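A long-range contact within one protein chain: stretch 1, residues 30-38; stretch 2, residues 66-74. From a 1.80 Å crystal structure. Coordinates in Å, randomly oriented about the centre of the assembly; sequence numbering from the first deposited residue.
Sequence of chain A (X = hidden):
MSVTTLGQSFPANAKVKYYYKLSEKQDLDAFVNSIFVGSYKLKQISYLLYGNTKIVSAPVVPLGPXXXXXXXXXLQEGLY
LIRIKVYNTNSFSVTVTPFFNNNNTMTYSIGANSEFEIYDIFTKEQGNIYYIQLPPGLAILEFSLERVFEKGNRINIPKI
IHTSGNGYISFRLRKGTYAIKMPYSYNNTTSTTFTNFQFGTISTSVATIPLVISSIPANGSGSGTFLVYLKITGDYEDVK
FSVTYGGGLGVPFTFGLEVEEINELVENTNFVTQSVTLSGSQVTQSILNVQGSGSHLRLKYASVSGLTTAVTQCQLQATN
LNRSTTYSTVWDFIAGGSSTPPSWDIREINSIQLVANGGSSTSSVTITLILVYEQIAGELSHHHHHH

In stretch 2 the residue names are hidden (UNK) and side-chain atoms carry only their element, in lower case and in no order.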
# COMPACT_ATOMS: atom_id res chain seq x y z
N ALA A 30 16.53 34.52 4.21
CA ALA A 30 15.18 34.08 4.54
C ALA A 30 15.11 33.67 6.02
O ALA A 30 14.19 34.07 6.73
CB ALA A 30 14.76 32.93 3.65
N PHE A 31 16.09 32.88 6.45
CA PHE A 31 16.19 32.35 7.82
C PHE A 31 16.06 33.46 8.87
O PHE A 31 15.31 33.32 9.84
CB PHE A 31 17.54 31.61 7.95
CG PHE A 31 17.70 30.83 9.23
CD1 PHE A 31 17.02 29.64 9.43
CD2 PHE A 31 18.63 31.24 10.20
CE1 PHE A 31 17.22 28.88 10.60
CE2 PHE A 31 18.83 30.51 11.36
CZ PHE A 31 18.13 29.33 11.57
N VAL A 32 16.77 34.55 8.67
CA VAL A 32 16.76 35.64 9.65
C VAL A 32 15.65 36.69 9.39
O VAL A 32 15.65 37.77 9.95
CB VAL A 32 18.16 36.30 9.74
CG1 VAL A 32 19.20 35.24 10.02
CG2 VAL A 32 18.49 37.09 8.45
N ASN A 33 14.70 36.34 8.51
CA ASN A 33 13.47 37.13 8.34
C ASN A 33 12.27 36.17 8.44
O ASN A 33 11.25 36.35 7.77
CB ASN A 33 13.47 37.84 6.99
CG ASN A 33 12.31 38.83 6.83
OD1 ASN A 33 11.67 39.25 7.80
ND2 ASN A 33 12.06 39.23 5.59
N SER A 34 12.40 35.14 9.27
CA SER A 34 11.29 34.21 9.43
C SER A 34 11.31 33.47 10.74
O SER A 34 10.34 33.53 11.50
CB SER A 34 11.27 33.20 8.26
OG SER A 34 12.52 32.57 8.14
N ILE A 35 12.42 32.78 11.03
CA ILE A 35 12.44 31.88 12.18
C ILE A 35 13.62 32.06 13.15
O ILE A 35 13.66 31.43 14.20
CB ILE A 35 12.36 30.41 11.74
CG1 ILE A 35 13.58 30.00 10.93
CG2 ILE A 35 11.08 30.17 10.94
CD1 ILE A 35 13.59 28.50 10.55
N PHE A 36 14.56 32.93 12.82
CA PHE A 36 15.71 33.16 13.69
C PHE A 36 15.53 34.39 14.57
O PHE A 36 15.16 35.46 14.08
CB PHE A 36 17.02 33.24 12.87
CG PHE A 36 18.26 33.38 13.71
CD1 PHE A 36 18.82 32.27 14.33
CD2 PHE A 36 18.88 34.61 13.86
CE1 PHE A 36 19.97 32.38 15.10
CE2 PHE A 36 20.03 34.75 14.63
CZ PHE A 36 20.58 33.63 15.25
N VAL A 37 15.79 34.23 15.87
CA VAL A 37 15.63 35.30 16.84
C VAL A 37 17.01 35.62 17.38
O VAL A 37 17.72 34.74 17.87
CB VAL A 37 14.70 34.87 18.01
CG1 VAL A 37 14.48 36.02 18.99
CG2 VAL A 37 13.38 34.33 17.47
N GLY A 38 17.40 36.90 17.30
CA GLY A 38 18.68 37.35 17.82
C GLY A 38 19.59 37.85 16.72
O GLY A 38 19.19 37.99 15.58
N UNK A 66 21.22 33.92 24.48
CA UNK A 66 21.06 32.88 23.50
C UNK A 66 20.23 33.40 22.33
O UNK A 66 19.38 34.28 22.49
c UNK A 66 20.35 31.66 24.10
n UNK A 66 20.48 30.18 26.00
c UNK A 66 21.16 31.01 25.22
o UNK A 66 22.37 31.24 25.37
N UNK A 67 20.49 32.87 21.15
CA UNK A 67 19.57 33.05 20.02
C UNK A 67 18.49 31.97 20.11
O UNK A 67 18.60 31.05 20.91
c UNK A 67 20.32 32.95 18.71
N UNK A 68 17.45 32.09 19.28
CA UNK A 68 16.40 31.10 19.25
C UNK A 68 15.98 30.83 17.82
O UNK A 68 16.07 31.69 16.96
c UNK A 68 15.17 31.58 20.02
o UNK A 68 15.50 31.92 21.35
N UNK A 69 15.51 29.61 17.58
CA UNK A 69 14.77 29.34 16.37
C UNK A 69 13.33 29.09 16.81
O UNK A 69 13.09 28.34 17.74
c UNK A 69 14.41 27.74 14.45
c UNK A 69 16.73 28.44 15.12
c UNK A 69 17.49 27.22 14.61
c UNK A 69 15.33 28.12 15.64
N UNK A 70 12.40 29.77 16.16
CA UNK A 70 10.99 29.69 16.53
C UNK A 70 10.16 29.58 15.25
O UNK A 70 10.23 30.46 14.38
c UNK A 70 11.37 31.11 18.61
c UNK A 70 10.55 30.94 17.32
c UNK A 70 9.08 30.85 17.67
c UNK A 70 10.90 32.31 19.47
N UNK A 71 9.38 28.51 15.13
CA UNK A 71 8.57 28.30 13.93
C UNK A 71 7.09 28.12 14.25
O UNK A 71 6.68 27.06 14.72
c UNK A 71 10.57 27.08 13.00
c UNK A 71 11.18 25.79 12.40
c UNK A 71 9.05 27.06 13.15
c UNK A 71 8.39 27.00 11.77
N UNK A 72 6.27 29.14 14.00
CA UNK A 72 4.83 28.96 14.19
C UNK A 72 4.08 28.92 12.86
O UNK A 72 2.85 28.86 12.83
c UNK A 72 4.23 30.00 15.14
o UNK A 72 3.01 32.05 14.86
c UNK A 72 3.96 31.33 14.46
o UNK A 72 4.70 31.65 13.50
N UNK A 73 4.83 28.92 11.76
CA UNK A 73 4.24 28.96 10.42
C UNK A 73 3.45 27.69 10.12
O UNK A 73 3.71 26.65 10.70
o UNK A 73 6.04 31.22 8.65
c UNK A 73 5.36 29.10 9.39
c UNK A 73 6.15 30.37 9.55
o UNK A 73 6.88 30.50 10.57
N UNK A 74 2.50 27.80 9.19
CA UNK A 74 1.65 26.67 8.83
C UNK A 74 2.36 25.65 7.94
O UNK A 74 1.96 25.45 6.79
o UNK A 74 -0.82 26.61 10.49
c UNK A 74 -0.38 28.23 8.79
c UNK A 74 0.40 27.16 8.09
c UNK A 74 -0.82 27.83 10.18
o UNK A 74 -1.15 28.74 10.97
O HOH W 1 7.69 33.04 10.90

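Position 66 carries two carbons, the second bearing one oxygen and one nitrogen, the mark of an amide; its end leads away from stretch 1 and touches nothing there. This is Asn66, whose polar group suits a partly exposed place and finds a hydrogen bond elsewhere in the structure.

Position 67 has a single side-chain carbon, its CB, which points toward stretch 1 and lies 3.5 Å from Phe36 CZ and 3.3 Å from Val37 O. It is Ala67. A methyl fits so close a space while still giving the ring an apolar neighbour. Across from it, Gly38 has backbone angles that call for glycine, and an ideal CB there would sit a tight 3.4 Å from Ala67 CB.

Position 68 shows one carbon followed by one oxygen; the carbon, its CB, lies 3.9 Å from Val37 CB, on the same face of the sheet. This is Ser68. The small side chain suits this buried pairing, in which the backbone does the bonding: Val37 N donates to Ser68 O at 2.8 Å, and Ser68 N to Val37 O at 3.0 Å.

Position 69 has four carbons, forked at the first, with one arm two carbons long. The end of the long arm meets the edge of the Phe31 ring, 3.8 Å from Phe31 CZ, and the short arm lies 4.1 Å from Ile35 CD1. It is Ile69, sharing a face with Phe36, its non-hydrogen-bonded partner. The branched chain fills space between aromatic and aliphatic neighbours.

Position 70 has the same fork, and its long arm ends 3.8 Å from Val37 CG2: Ile70. A branched apolar chain suits a buried strand position beside Val37, while Ile70 N donates to Ile35 O at 2.9 Å.

Position 71 repeats the fork, the inner carbon of its long arm 3.7 Å from Ile35 CG2. This is Ile71, extending the apolar packing.

Position 72 has two carbons, the second carrying two oxygens, and makes no contact with stretch 1. It is Asp72, a buried carboxylate with both oxygens hydrogen-bonded elsewhere.

Position 73 has the same atoms; one oxygen lies 4.2 Å from Ile35 CG2. In Asp73, OD1 accepts from a water at 2.7 Å that also donates to Ser34 O at 2.8 Å, a role suited to a carboxylate; OD2 is satisfied elsewhere.

Position 74 has three carbons, the last bearing two oxygens, out of reach of stretch 1: Glu74, a buried carboxylate whose OE1 is hydrogen-bonded elsewhere.

The contact is a short antiparallel pairing. Three backbone hydrogen bonds set the register, apolar side chains pack around them, and the water extends the link beyond the strand.

Stretch 2, residues 66-74: NASIIIDDE
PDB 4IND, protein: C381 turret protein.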